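Side-chain contacts in phage integrase (Pectobacterium atrosepticum, PDB 3JU0), which is the arm-type binding domain of a phage-family integrase, and probably binds DNA in integration and recombination: residues Leu20-Gly23 with Phe24-Leu28; Ala64-Arg67 with Arg68-Ala71. All blocks are in the same frame, centred on the assembly; numbering follows the deposited sequence.

Interaction 1 (Leu20-Gly23 with Phe24-Leu28); sequences LTDG and FGMHL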
loop_
_atom_site.group_PDB
_atom_site.type_symbol
_atom_site.label_atom_id
_atom_site.label_comp_id
_atom_site.label_asym_id
_atom_site.label_seq_id
_atom_site.Cartn_x
_atom_site.Cartn_y
_atom_site.Cartn_z
ATOM N N LEU A 20 -2.466 4.624 9.098
ATOM C CA LEU A 20 -2.665 3.442 9.889
ATOM C C LEU A 20 -1.613 2.402 9.457
ATOM O O LEU A 20 -1.631 1.881 8.303
ATOM C CB LEU A 20 -4.051 2.888 9.714
ATOM C CG LEU A 20 -5.185 3.713 10.321
ATOM C CD1 LEU A 20 -6.468 3.068 9.980
ATOM C CD2 LEU A 20 -5.078 3.839 11.864
ATOM N N THR A 21 -0.695 2.094 10.353
ATOM C CA THR A 21 0.377 1.200 9.969
ATOM C C THR A 21 -0.062 -0.263 9.968
ATOM O O THR A 21 -0.840 -0.708 10.820
ATOM C CB THR A 21 1.610 1.369 10.916
ATOM O OG1 THR A 21 2.737 0.574 10.430
ATOM C CG2 THR A 21 1.240 0.863 12.199
ATOM N N ASP A 22 0.474 -1.039 9.013
ATOM C CA ASP A 22 0.268 -2.478 8.919
ATOM C C ASP A 22 1.583 -3.230 9.208
ATOM O O ASP A 22 1.559 -4.455 9.290
ATOM C CB ASP A 22 -0.210 -2.948 7.546
ATOM C CG ASP A 22 -0.657 -4.389 7.563
ATOM O OD1 ASP A 22 -0.173 -5.210 6.788
ATOM O OD2 ASP A 22 -1.521 -4.770 8.381
ATOM N N GLY A 23 2.713 -2.547 9.320
ATOM C CA GLY A 23 3.963 -3.290 9.508
ATOM C C GLY A 23 4.704 -3.453 8.198
ATOM O O GLY A 23 4.162 -3.240 7.125
ATOM N N PHE A 24 5.981 -3.793 8.325
ATOM C CA PHE A 24 6.852 -3.971 7.217
ATOM C C PHE A 24 6.927 -2.762 6.308
ATOM O O PHE A 24 7.227 -2.888 5.114
ATOM C CB PHE A 24 6.502 -5.253 6.471
ATOM C CG PHE A 24 6.493 -6.464 7.323
ATOM C CD1 PHE A 24 5.315 -6.971 7.815
ATOM C CD2 PHE A 24 7.698 -7.104 7.635
ATOM C CE1 PHE A 24 5.301 -8.087 8.615
ATOM C CE2 PHE A 24 7.697 -8.210 8.463
ATOM C CZ PHE A 24 6.505 -8.726 8.902
ATOM N N GLY A 25 6.687 -1.552 6.815
ATOM C CA GLY A 25 6.811 -0.364 5.993
ATOM C C GLY A 25 5.517 0.048 5.334
ATOM O O GLY A 25 5.463 1.095 4.724
ATOM N N MET A 26 4.515 -0.812 5.420
ATOM C CA MET A 26 3.217 -0.481 4.732
ATOM C C MET A 26 2.212 0.175 5.636
ATOM O O MET A 26 2.071 -0.190 6.814
ATOM C CB MET A 26 2.610 -1.706 4.089
ATOM C CG MET A 26 1.524 -1.313 3.130
ATOM S SD MET A 26 0.774 -2.709 2.295
ATOM C CE MET A 26 -0.295 -3.396 3.572
ATOM N N HIS A 27 1.501 1.143 5.100
ATOM C CA HIS A 27 0.446 1.815 5.862
ATOM C C HIS A 27 -0.692 2.142 4.925
ATOM O O HIS A 27 -0.547 2.209 3.700
ATOM C CB HIS A 27 0.911 3.074 6.549
ATOM C CG HIS A 27 1.489 4.140 5.686
ATOM N ND1 HIS A 27 0.765 5.187 5.147
ATOM C CD2 HIS A 27 2.769 4.375 5.366
ATOM C CE1 HIS A 27 1.582 5.992 4.476
ATOM N NE2 HIS A 27 2.803 5.532 4.617
ATOM N N LEU A 28 -1.860 2.349 5.531
ATOM C CA LEU A 28 -3.001 2.977 4.851
ATOM C C LEU A 28 -3.000 4.466 5.203
ATOM O O LEU A 28 -2.984 4.835 6.354
ATOM C CB LEU A 28 -4.283 2.304 5.327
ATOM C CG LEU A 28 -5.574 2.728 4.643
ATOM C CD1 LEU A 28 -5.588 2.057 3.280
ATOM C CD2 LEU A 28 -6.748 2.369 5.486
HETATM O O HOH W 1 4.081 1.598 8.170
#
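A tight beta hairpin, turned by a type I' beta turn from Gly23 to Met26, brings Leu20 against Leu28 and Asp22 against Met26 at the edge of the four-stranded antiparallel sheet. Leu20 and Leu28 form a hydrogen-bonded pair: Leu20 N to Leu28 O and Leu28 N to Leu20 O both measure 2.8 Å. Their CB atoms lie 4.4 Å apart on the face that also carries Met26. Thr21 and His27 follow as a non-hydrogen-bonded pair. Next comes a classic beta bulge, in which Met26 is opposed by two residues, Asp22 and Gly23. Asp22 N donates to Met26 O at 2.8 Å, whereas Met26 N closes the turn on Gly23 O. The turn residues Phe24 and Gly25 both have positive phi, as this turn type requires. Asp22 and Met26 run alongside each other, both with CG anti to the backbone N; a bend at chi3 (77°) brings the methyl CE of Met26 to 3.7 Å from Asp22 OD1. The other carboxylate oxygen, OD2, is bound by Arg65 and by the backbone N of Leu3. On the Thr21 face, a water lies 2.8 Å from Thr21 OG1 and bonds weakly to Met26 O.

Interaction 2 (Ala64-Arg67 with Arg68-Ala71); sequences ARQR and RDEA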
loop_
_atom_site.group_PDB
_atom_site.type_symbol
_atom_site.label_atom_id
_atom_site.label_comp_id
_atom_site.label_asym_id
_atom_site.label_seq_id
_atom_site.Cartn_x
_atom_site.Cartn_y
_atom_site.Cartn_z
ATOM N N ALA A 64 -2.977 -5.493 -0.923
ATOM C CA ALA A 64 -1.947 -4.559 -0.576
ATOM C C ALA A 64 -0.716 -5.275 0.004
ATOM O O ALA A 64 0.399 -4.963 -0.361
ATOM C CB ALA A 64 -2.442 -3.524 0.387
ATOM N N ARG A 65 -0.946 -6.258 0.854
ATOM C CA ARG A 65 0.152 -7.090 1.402
ATOM C C ARG A 65 0.833 -7.845 0.275
ATOM O O ARG A 65 2.075 -7.969 0.304
ATOM C CB ARG A 65 -0.340 -7.998 2.529
ATOM C CG ARG A 65 -0.785 -7.282 3.746
ATOM C CD ARG A 65 -1.400 -8.170 4.771
ATOM N NE ARG A 65 -1.648 -7.473 6.008
ATOM C CZ ARG A 65 -2.533 -7.856 6.913
ATOM N NH1 ARG A 65 -3.292 -8.906 6.699
ATOM N NH2 ARG A 65 -2.664 -7.144 7.992
ATOM N N GLN A 66 0.090 -8.315 -0.729
ATOM C CA GLN A 66 0.710 -9.000 -1.873
ATOM C C GLN A 66 1.584 -8.066 -2.664
ATOM O O GLN A 66 2.713 -8.424 -3.091
ATOM C CB GLN A 66 -0.413 -9.600 -2.760
ATOM C CG GLN A 66 0.055 -10.186 -4.041
ATOM C CD GLN A 66 0.961 -11.333 -3.857
ATOM O OE1 GLN A 66 1.770 -11.627 -4.763
ATOM N NE2 GLN A 66 0.881 -12.004 -2.708
ATOM N N ARG A 67 1.105 -6.841 -2.864
ATOM C CA ARG A 67 1.871 -5.824 -3.607
ATOM C C ARG A 67 3.099 -5.376 -2.821
ATOM O O ARG A 67 4.159 -5.159 -3.377
ATOM C CB ARG A 67 1.016 -4.605 -3.976
ATOM C CG ARG A 67 -0.107 -4.974 -5.011
ATOM C CD ARG A 67 -0.915 -3.792 -5.353
ATOM N NE ARG A 67 -1.948 -4.260 -6.315
ATOM C CZ ARG A 67 -2.625 -3.455 -7.118
ATOM N NH1 ARG A 67 -2.439 -2.138 -7.032
ATOM N NH2 ARG A 67 -3.485 -3.955 -8.012
ATOM N N ARG A 68 2.952 -5.302 -1.500
ATOM C CA ARG A 68 4.122 -5.046 -0.615
ATOM C C ARG A 68 5.165 -6.139 -0.833
ATOM O O ARG A 68 6.331 -5.875 -0.981
ATOM C CB ARG A 68 3.628 -5.070 0.853
ATOM C CG ARG A 68 4.718 -5.047 1.900
ATOM C CD ARG A 68 4.201 -5.695 3.165
ATOM N NE ARG A 68 4.035 -7.126 3.063
ATOM C CZ ARG A 68 3.455 -7.915 3.979
ATOM N NH1 ARG A 68 2.865 -7.408 5.034
ATOM N NH2 ARG A 68 3.409 -9.217 3.786
ATOM N N ASP A 69 4.714 -7.381 -0.813
ATOM C CA ASP A 69 5.612 -8.511 -0.986
ATOM C C ASP A 69 6.360 -8.386 -2.329
ATOM O O ASP A 69 7.563 -8.625 -2.431
ATOM C CB ASP A 69 4.854 -9.841 -0.869
ATOM C CG ASP A 69 4.453 -10.155 0.513
ATOM O OD1 ASP A 69 3.605 -11.063 0.685
ATOM O OD2 ASP A 69 4.960 -9.497 1.450
ATOM N N GLU A 70 5.627 -8.110 -3.398
ATOM C CA GLU A 70 6.234 -7.951 -4.709
ATOM C C GLU A 70 7.257 -6.823 -4.763
ATOM O O GLU A 70 8.314 -6.963 -5.358
ATOM C CB GLU A 70 5.189 -7.843 -5.773
ATOM C CG GLU A 70 4.392 -9.099 -5.919
ATOM C CD GLU A 70 5.212 -10.333 -6.281
ATOM O OE1 GLU A 70 5.022 -11.389 -5.656
ATOM O OE2 GLU A 70 6.094 -10.233 -7.160
ATOM N N ALA A 71 6.987 -5.733 -4.073
ATOM C CA ALA A 71 7.915 -4.638 -3.990
ATOM C C ALA A 71 9.155 -5.037 -3.219
ATOM O O ALA A 71 10.274 -4.654 -3.618
ATOM C CB ALA A 71 7.260 -3.449 -3.353
#
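Arg68 lies alongside Arg65 and grips its own neighbour, Asp69, side-on: NE and NH2 both donate to the single oxygen Asp69 OD2, the salt bridge from NH2 measuring 2.8 Å and the bond from NE 3.0 Å. Both nitrogens come from the same face of the carboxylate, NE from well above its plane and NH2 on the syn side, while OD2 stays within 4° of the guanidinium plane. This pairing limits the rotation of the guanidinium and probably offsets part of its charge. Backbone bonds from Arg68 N to Ala64 O and from Asp69 N to Arg65 O belong to the regular alpha-helix 61-76, which packs against the sheet of the arm-type binding domain; Ala64 and Ala71 touch Trp38 and Leu40 of strand 36-44. One helical turn before Asp69, Arg65 places its CB over the centre of the Arg68 guanidinium, 4.0 Å above the plane, with CG 3.9 Å from Arg68 NH1. The bend of Arg68 at chi3 (71°) turns a face of the group to these methylenes, and the guanidinium planes of Arg65 and Arg68 are inclined by 30°. Arg65 itself runs on extended to Asp22. Farther along, Gln66 and Glu70 lie side by side; Glu70 CG is 3.4 Å from Gln66 O, and the Glu70 carboxylate forms a salt bridge with Lys73 through OE1. Arg67 points away from the 68-71 segment, its NH1 donating to Leu53 O.

In the fold
From the N terminus, the chain first passes helix 5-10 and enters strand 18-23, where interaction 1 closes a two-residue turn, the hairpin into strand 26-30. Strands 36-44 and 47-56 then complete the sheet before helix 61-76 begins. Interaction 2 lies within that helix and closes no loop beyond a helical turn, so the two contacts stand in series, neither nesting nor crossing. Their centres are about 11 Å apart, yet they touch: besides the salt bridge between Asp22 and Arg65, Met26 packs on Ala64 and Arg65, and Phe24 lies against Arg68. Helix and hairpin are thereby joined.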